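Local coordinates for protein RNA-dependent RNA Polymerase (Bombyx mori cytoplasmic polyhedrosis virus, PDB 6TZ0) that catalyses RNA-templated RNA synthesis, transcribing the double-stranded viral genome conservatively and probably also making the minus strands that complete new genome segments, at residues P1166-S1171 against G1205-V1210; A1176-F1181 against L1198-H1203. One frame throughout, in Å; residues are numbered along the deposited sequence.

Contact 1 (P1166-S1171 against G1205-V1210); sequences PSYYVS and GLIAYV
I1207 meets the loop 1166-1171 with both of its branches. Its CD1 reaches CD1 of Y1168 at 3.7 Å, arriving obliquely to the ring, and the two side chains cross at about a right angle. The other branch, CG2, lies 4.2 Å from CG2 of V1170, a looser methyl-to-methyl approach. The fork follows from the first torsion of I1207: at chi1 -56° CG1 stands opposite the carbonyl carbon and CG2 opposite the backbone N, which sends the two arms to different loop residues. One turn further along the helix, CG1 of V1210 rests 3.9 Å from CB of S1171; the serine contributes its methylene here. No hydrogen bond crosses between the segments, and the 216 Å² they bury is therefore held by apolar contact.

Two CA pairs define the register, Y1168 with I1207 at 7.2 Å and S1171 with V1210 at 7.0 Å, matching the three-residue spacing along one helix face. After the helical backbone angles of 1166-1168 the loop bends in an inverse gamma turn centred on Y1169 (phi -76°, psi 89°). The CB of Y1169 points away from helix 1204-1211, while those of V1170 and S1171 point toward it. The ring of Y1169 packs edge-to-face with Y1178, which also touches I1207 and ties the turn to helix 1174-1188; V1210 also touches C1174 at the start of that helix. This is a surface contact, remote from the nucleotide and metal sites of the polymerase, in which the last modelled helix, 1204-1211, packs against the strand-to-helix connection of a beta-alpha-beta unit.

Contact 2 (A1176-F1181 against L1198-H1203); sequences ALYNIF and LGMVLH
M1200 is the first residue along 1198-1203 to meet helix 1176-1181, and it does so chiefly through its terminal methyl. CE sits over one face of the Y1178 ring, displaced toward the rim; its distance to the ring centroid is 4.0 Å at 25° from the normal, the geometry of a CH-pi contact. The nearest ring atom is CG of Y1178, 3.6 Å from CE. The side chain runs extended through its first two torsions and then bends at chi3 (76°), which turns CE onto the ring. SD of M1200 lies obliquely, 5.3 Å from the Y1178 centroid, as part of a Met-aromatic contact, and also comes within 4.3 Å of CB of F1181, near the plane of the phenylalanine ring at its edge. F1181 in turn stacks on Y1022 of the adjoining strand.

These residues join the helix and second strand of a beta-alpha-beta crossover, 1162-1163, 1174-1188 and 1196-1202: its two strands pair in parallel, 1196-1202 being the middle strand of a three-stranded sheet, and M1200 shares backbone hydrogen bonding with R1163. The axes of 1176-1181 and 1198-1202 approach to 11.0 Å, with 120° between their N-to-C directions, so the side chains bridge the layers.

V1201 belongs to the other side of the strand, where it touches I885. L1202 returns to the helix side, its CD1 lying 3.6 Å from CZ of Y1178, obliquely to the ring. The hydroxyl of Y1178 is hydrogen-bonded to the backbone oxygen of Y1168, which holds the far end of the ring beside L1202. H1203 then takes the N-cap position of helix 1204-1211.

The centres of contacts 1 and 2 lie about 11 Å apart in the C-terminal region of the polymerase, and contact 2 is nested along the chain inside the loop closed by contact 1. After strand 1162-1163 come loop 1166-1171, helix 1174-1188, strand 1196-1202 and helix 1204-1211; contact 2 joins the consecutive helix and strand, while contact 1 brings the loop and the last of these helices together. They also touch directly: CD1 of L1202 lies 3.6 Å from CD1 of Y1168 and 3.8 Å from CD1 of I1207. The buried contact 2 thus adjoins the more exposed contact 1 through L1202, joining the last modelled helix to the crossover unit, away from the nucleotide and metal sites.

Contact 1 (P1166-S1171 against G1205-V1210)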
loop_
_atom_site.group_PDB
_atom_site.type_symbol
_atom_site.label_atom_id
_atom_site.label_comp_id
_atom_site.label_asym_id
_atom_site.label_seq_id
_atom_site.Cartn_x
_atom_site.Cartn_y
_atom_site.Cartn_z
ATOM N N PRO A 1166 -17.850 8.947 -52.715
ATOM C CA PRO A 1166 -18.652 7.762 -52.368
ATOM C C PRO A 1166 -18.350 6.528 -53.197
ATOM O O PRO A 1166 -18.876 5.457 -52.878
ATOM C CB PRO A 1166 -20.088 8.238 -52.602
ATOM C CG PRO A 1166 -19.960 9.307 -53.621
ATOM C CD PRO A 1166 -18.665 10.001 -53.344
ATOM N N SER A 1167 -17.525 6.627 -54.236
ATOM C CA SER A 1167 -17.159 5.461 -55.028
ATOM C C SER A 1167 -16.133 4.571 -54.338
ATOM O O SER A 1167 -15.809 3.504 -54.870
ATOM C CB SER A 1167 -16.626 5.898 -56.396
ATOM O OG SER A 1167 -15.397 6.588 -56.279
ATOM N N TYR A 1168 -15.611 4.974 -53.180
ATOM C CA TYR A 1168 -14.673 4.146 -52.440
ATOM C C TYR A 1168 -15.348 3.227 -51.436
ATOM O O TYR A 1168 -14.723 2.269 -50.976
ATOM C CB TYR A 1168 -13.658 5.009 -51.693
ATOM C CG TYR A 1168 -12.760 5.832 -52.576
ATOM C CD1 TYR A 1168 -11.850 5.224 -53.426
ATOM C CD2 TYR A 1168 -12.756 7.214 -52.493
ATOM C CE1 TYR A 1168 -11.008 5.970 -54.218
ATOM C CE2 TYR A 1168 -11.910 7.969 -53.277
ATOM C CZ TYR A 1168 -11.039 7.342 -54.134
ATOM O OH TYR A 1168 -10.199 8.093 -54.914
ATOM N N TYR A 1169 -16.600 3.496 -51.089
ATOM C CA TYR A 1169 -17.338 2.691 -50.119
ATOM C C TYR A 1169 -17.759 1.394 -50.793
ATOM O O TYR A 1169 -18.837 1.287 -51.376
ATOM C CB TYR A 1169 -18.527 3.472 -49.586
ATOM C CG TYR A 1169 -18.120 4.642 -48.732
ATOM C CD1 TYR A 1169 -17.865 4.480 -47.381
ATOM C CD2 TYR A 1169 -17.966 5.904 -49.281
ATOM C CE1 TYR A 1169 -17.484 5.546 -46.596
ATOM C CE2 TYR A 1169 -17.584 6.977 -48.504
ATOM C CZ TYR A 1169 -17.344 6.790 -47.165
ATOM O OH TYR A 1169 -16.966 7.855 -46.388
ATOM N N VAL A 1170 -16.886 0.392 -50.713
ATOM C CA VAL A 1170 -17.084 -0.890 -51.373
ATOM C C VAL A 1170 -17.230 -2.031 -50.388
ATOM O O VAL A 1170 -17.326 -3.191 -50.811
ATOM C CB VAL A 1170 -15.945 -1.189 -52.364
ATOM C CG1 VAL A 1170 -15.877 -0.109 -53.422
ATOM C CG2 VAL A 1170 -14.625 -1.308 -51.630
ATOM N N SER A 1171 -17.249 -1.748 -49.091
ATOM C CA SER A 1171 -17.423 -2.791 -48.095
ATOM C C SER A 1171 -18.091 -2.194 -46.868
ATOM O O SER A 1171 -18.094 -0.978 -46.670
ATOM C CB SER A 1171 -16.092 -3.443 -47.719
ATOM O OG SER A 1171 -16.276 -4.411 -46.704
ATOM N N GLY A 1205 -4.771 -0.590 -55.024
ATOM C CA GLY A 1205 -4.444 -1.754 -54.227
ATOM C C GLY A 1205 -5.127 -1.768 -52.877
ATOM O O GLY A 1205 -5.456 -2.838 -52.365
ATOM N N LEU A 1206 -5.370 -0.592 -52.293
ATOM C CA LEU A 1206 -6.126 -0.531 -51.045
ATOM C C LEU A 1206 -7.574 -0.948 -51.267
ATOM O O LEU A 1206 -8.138 -1.696 -50.461
ATOM C CB LEU A 1206 -6.046 0.877 -50.450
ATOM C CG LEU A 1206 -6.505 1.194 -49.021
ATOM C CD1 LEU A 1206 -5.672 2.338 -48.510
ATOM C CD2 LEU A 1206 -7.976 1.572 -48.917
ATOM N N ILE A 1207 -8.177 -0.487 -52.367
ATOM C CA ILE A 1207 -9.537 -0.885 -52.721
ATOM C C ILE A 1207 -9.595 -2.378 -53.007
ATOM O O ILE A 1207 -10.522 -3.075 -52.574
ATOM C CB ILE A 1207 -10.028 -0.060 -53.925
ATOM C CG1 ILE A 1207 -9.923 1.435 -53.629
ATOM C CG2 ILE A 1207 -11.456 -0.412 -54.275
ATOM C CD1 ILE A 1207 -10.734 1.878 -52.444
ATOM N N ALA A 1208 -8.581 -2.896 -53.707
ATOM C CA ALA A 1208 -8.523 -4.317 -54.026
ATOM C C ALA A 1208 -8.298 -5.171 -52.787
ATOM O O ALA A 1208 -8.758 -6.314 -52.734
ATOM C CB ALA A 1208 -7.420 -4.572 -55.051
ATOM N N TYR A 1209 -7.596 -4.640 -51.789
ATOM C CA TYR A 1209 -7.402 -5.381 -50.554
ATOM C C TYR A 1209 -8.645 -5.351 -49.679
ATOM O O TYR A 1209 -8.922 -6.323 -48.970
ATOM C CB TYR A 1209 -6.203 -4.824 -49.784
ATOM C CG TYR A 1209 -5.886 -5.609 -48.537
ATOM C CD1 TYR A 1209 -5.233 -6.830 -48.616
ATOM C CD2 TYR A 1209 -6.254 -5.139 -47.283
ATOM C CE1 TYR A 1209 -4.955 -7.562 -47.485
ATOM C CE2 TYR A 1209 -5.977 -5.864 -46.143
ATOM C CZ TYR A 1209 -5.326 -7.073 -46.253
ATOM O OH TYR A 1209 -5.046 -7.799 -45.124
ATOM N N VAL A 1210 -9.398 -4.253 -49.706
ATOM C CA VAL A 1210 -10.595 -4.181 -48.877
ATOM C C VAL A 1210 -11.737 -4.993 -49.496
ATOM O O VAL A 1210 -12.510 -5.637 -48.774
ATOM C CB VAL A 1210 -10.963 -2.706 -48.627
ATOM C CG1 VAL A 1210 -12.277 -2.577 -47.919
ATOM C CG2 VAL A 1210 -9.911 -2.068 -47.754
#

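Contact 2 (A1176-F1181 against L1198-H1203)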
loop_
_atom_site.group_PDB
_atom_site.type_symbol
_atom_site.label_atom_id
_atom_site.label_comp_id
_atom_site.label_asym_id
_atom_site.label_seq_id
_atom_site.Cartn_x
_atom_site.Cartn_y
_atom_site.Cartn_z
ATOM N N ALA A 1176 -15.851 3.163 -41.044
ATOM C CA ALA A 1176 -15.048 3.323 -39.838
ATOM C C ALA A 1176 -13.557 3.361 -40.134
ATOM O O ALA A 1176 -12.815 4.098 -39.478
ATOM C CB ALA A 1176 -15.351 2.185 -38.871
ATOM N N LEU A 1177 -13.135 2.580 -41.126
ATOM C CA LEU A 1177 -11.741 2.527 -41.548
ATOM C C LEU A 1177 -11.273 3.866 -42.103
ATOM O O LEU A 1177 -10.181 4.324 -41.784
ATOM C CB LEU A 1177 -11.549 1.441 -42.604
ATOM C CG LEU A 1177 -10.148 1.326 -43.203
ATOM C CD1 LEU A 1177 -9.166 0.808 -42.169
ATOM C CD2 LEU A 1177 -10.162 0.418 -44.420
ATOM N N TYR A 1178 -12.105 4.502 -42.922
ATOM C CA TYR A 1178 -11.759 5.805 -43.479
ATOM C C TYR A 1178 -11.871 6.899 -42.425
ATOM O O TYR A 1178 -11.128 7.887 -42.478
ATOM C CB TYR A 1178 -12.663 6.129 -44.666
ATOM C CG TYR A 1178 -12.577 5.187 -45.848
ATOM C CD1 TYR A 1178 -11.482 4.356 -46.041
ATOM C CD2 TYR A 1178 -13.628 5.098 -46.753
ATOM C CE1 TYR A 1178 -11.428 3.486 -47.110
ATOM C CE2 TYR A 1178 -13.583 4.229 -47.821
ATOM C CZ TYR A 1178 -12.480 3.426 -47.993
ATOM O OH TYR A 1178 -12.421 2.564 -49.058
ATOM N N ASN A 1179 -12.785 6.733 -41.461
ATOM C CA ASN A 1179 -12.855 7.659 -40.333
ATOM C C ASN A 1179 -11.592 7.602 -39.489
ATOM O O ASN A 1179 -11.110 8.633 -39.013
ATOM C CB ASN A 1179 -14.072 7.352 -39.465
ATOM C CG ASN A 1179 -15.368 7.733 -40.123
ATOM O OD1 ASN A 1179 -15.451 8.748 -40.804
ATOM N ND2 ASN A 1179 -16.399 6.935 -39.899
ATOM N N ILE A 1180 -11.042 6.402 -39.301
ATOM C CA ILE A 1180 -9.781 6.252 -38.579
ATOM C C ILE A 1180 -8.633 6.883 -39.355
ATOM O O ILE A 1180 -7.766 7.546 -38.767
ATOM C CB ILE A 1180 -9.536 4.764 -38.265
ATOM C CG1 ILE A 1180 -10.467 4.319 -37.139
ATOM C CG2 ILE A 1180 -8.088 4.466 -37.940
ATOM C CD1 ILE A 1180 -10.442 2.862 -36.876
ATOM N N PHE A 1181 -8.622 6.698 -40.686
ATOM C CA PHE A 1181 -7.633 7.348 -41.553
ATOM C C PHE A 1181 -7.637 8.858 -41.376
ATOM O O PHE A 1181 -6.596 9.470 -41.087
ATOM C CB PHE A 1181 -7.909 7.029 -43.022
ATOM C CG PHE A 1181 -7.550 5.639 -43.440
ATOM C CD1 PHE A 1181 -6.867 4.783 -42.596
ATOM C CD2 PHE A 1181 -7.858 5.211 -44.717
ATOM C CE1 PHE A 1181 -6.534 3.517 -43.008
ATOM C CE2 PHE A 1181 -7.521 3.953 -45.136
ATOM C CZ PHE A 1181 -6.849 3.107 -44.281
ATOM N N LEU A 1198 -10.220 18.799 -46.005
ATOM C CA LEU A 1198 -9.389 17.817 -46.679
ATOM C C LEU A 1198 -10.208 16.959 -47.633
ATOM O O LEU A 1198 -11.418 16.788 -47.476
ATOM C CB LEU A 1198 -8.678 16.924 -45.663
ATOM C CG LEU A 1198 -7.677 17.651 -44.772
ATOM C CD1 LEU A 1198 -7.102 16.710 -43.734
ATOM C CD2 LEU A 1198 -6.583 18.264 -45.612
ATOM N N GLY A 1199 -9.521 16.422 -48.636
ATOM C CA GLY A 1199 -10.101 15.466 -49.556
ATOM C C GLY A 1199 -9.226 14.236 -49.662
ATOM O O GLY A 1199 -8.032 14.347 -49.945
ATOM N N MET A 1200 -9.797 13.060 -49.432
ATOM C CA MET A 1200 -9.014 11.839 -49.309
ATOM C C MET A 1200 -8.914 11.131 -50.653
ATOM O O MET A 1200 -9.919 10.953 -51.345
ATOM C CB MET A 1200 -9.637 10.908 -48.269
ATOM C CG MET A 1200 -8.783 9.698 -47.929
ATOM S SD MET A 1200 -9.499 8.665 -46.643
ATOM C CE MET A 1200 -10.774 7.836 -47.571
ATOM N N VAL A 1201 -7.699 10.731 -51.016
ATOM C CA VAL A 1201 -7.452 9.913 -52.195
ATOM C C VAL A 1201 -6.910 8.567 -51.739
ATOM O O VAL A 1201 -6.187 8.482 -50.741
ATOM C CB VAL A 1201 -6.495 10.608 -53.189
ATOM C CG1 VAL A 1201 -7.159 11.832 -53.772
ATOM C CG2 VAL A 1201 -5.215 11.027 -52.505
ATOM N N LEU A 1202 -7.290 7.511 -52.450
ATOM C CA LEU A 1202 -6.922 6.154 -52.087
ATOM C C LEU A 1202 -6.181 5.490 -53.236
ATOM O O LEU A 1202 -6.201 5.960 -54.375
ATOM C CB LEU A 1202 -8.152 5.320 -51.716
ATOM C CG LEU A 1202 -8.925 5.772 -50.478
ATOM C CD1 LEU A 1202 -10.148 4.919 -50.259
ATOM C CD2 LEU A 1202 -8.049 5.736 -49.254
ATOM N N HIS A 1203 -5.522 4.391 -52.916
ATOM C CA HIS A 1203 -4.750 3.560 -53.823
ATOM C C HIS A 1203 -5.615 2.406 -54.318
ATOM O O HIS A 1203 -6.423 1.873 -53.553
ATOM C CB HIS A 1203 -3.503 3.042 -53.109
ATOM C CG HIS A 1203 -2.521 2.336 -53.991
ATOM N ND1 HIS A 1203 -2.445 0.966 -54.069
ATOM C CD2 HIS A 1203 -1.577 2.809 -54.838
ATOM C CE1 HIS A 1203 -1.494 0.623 -54.918
ATOM N NE2 HIS A 1203 -0.953 1.725 -55.401
#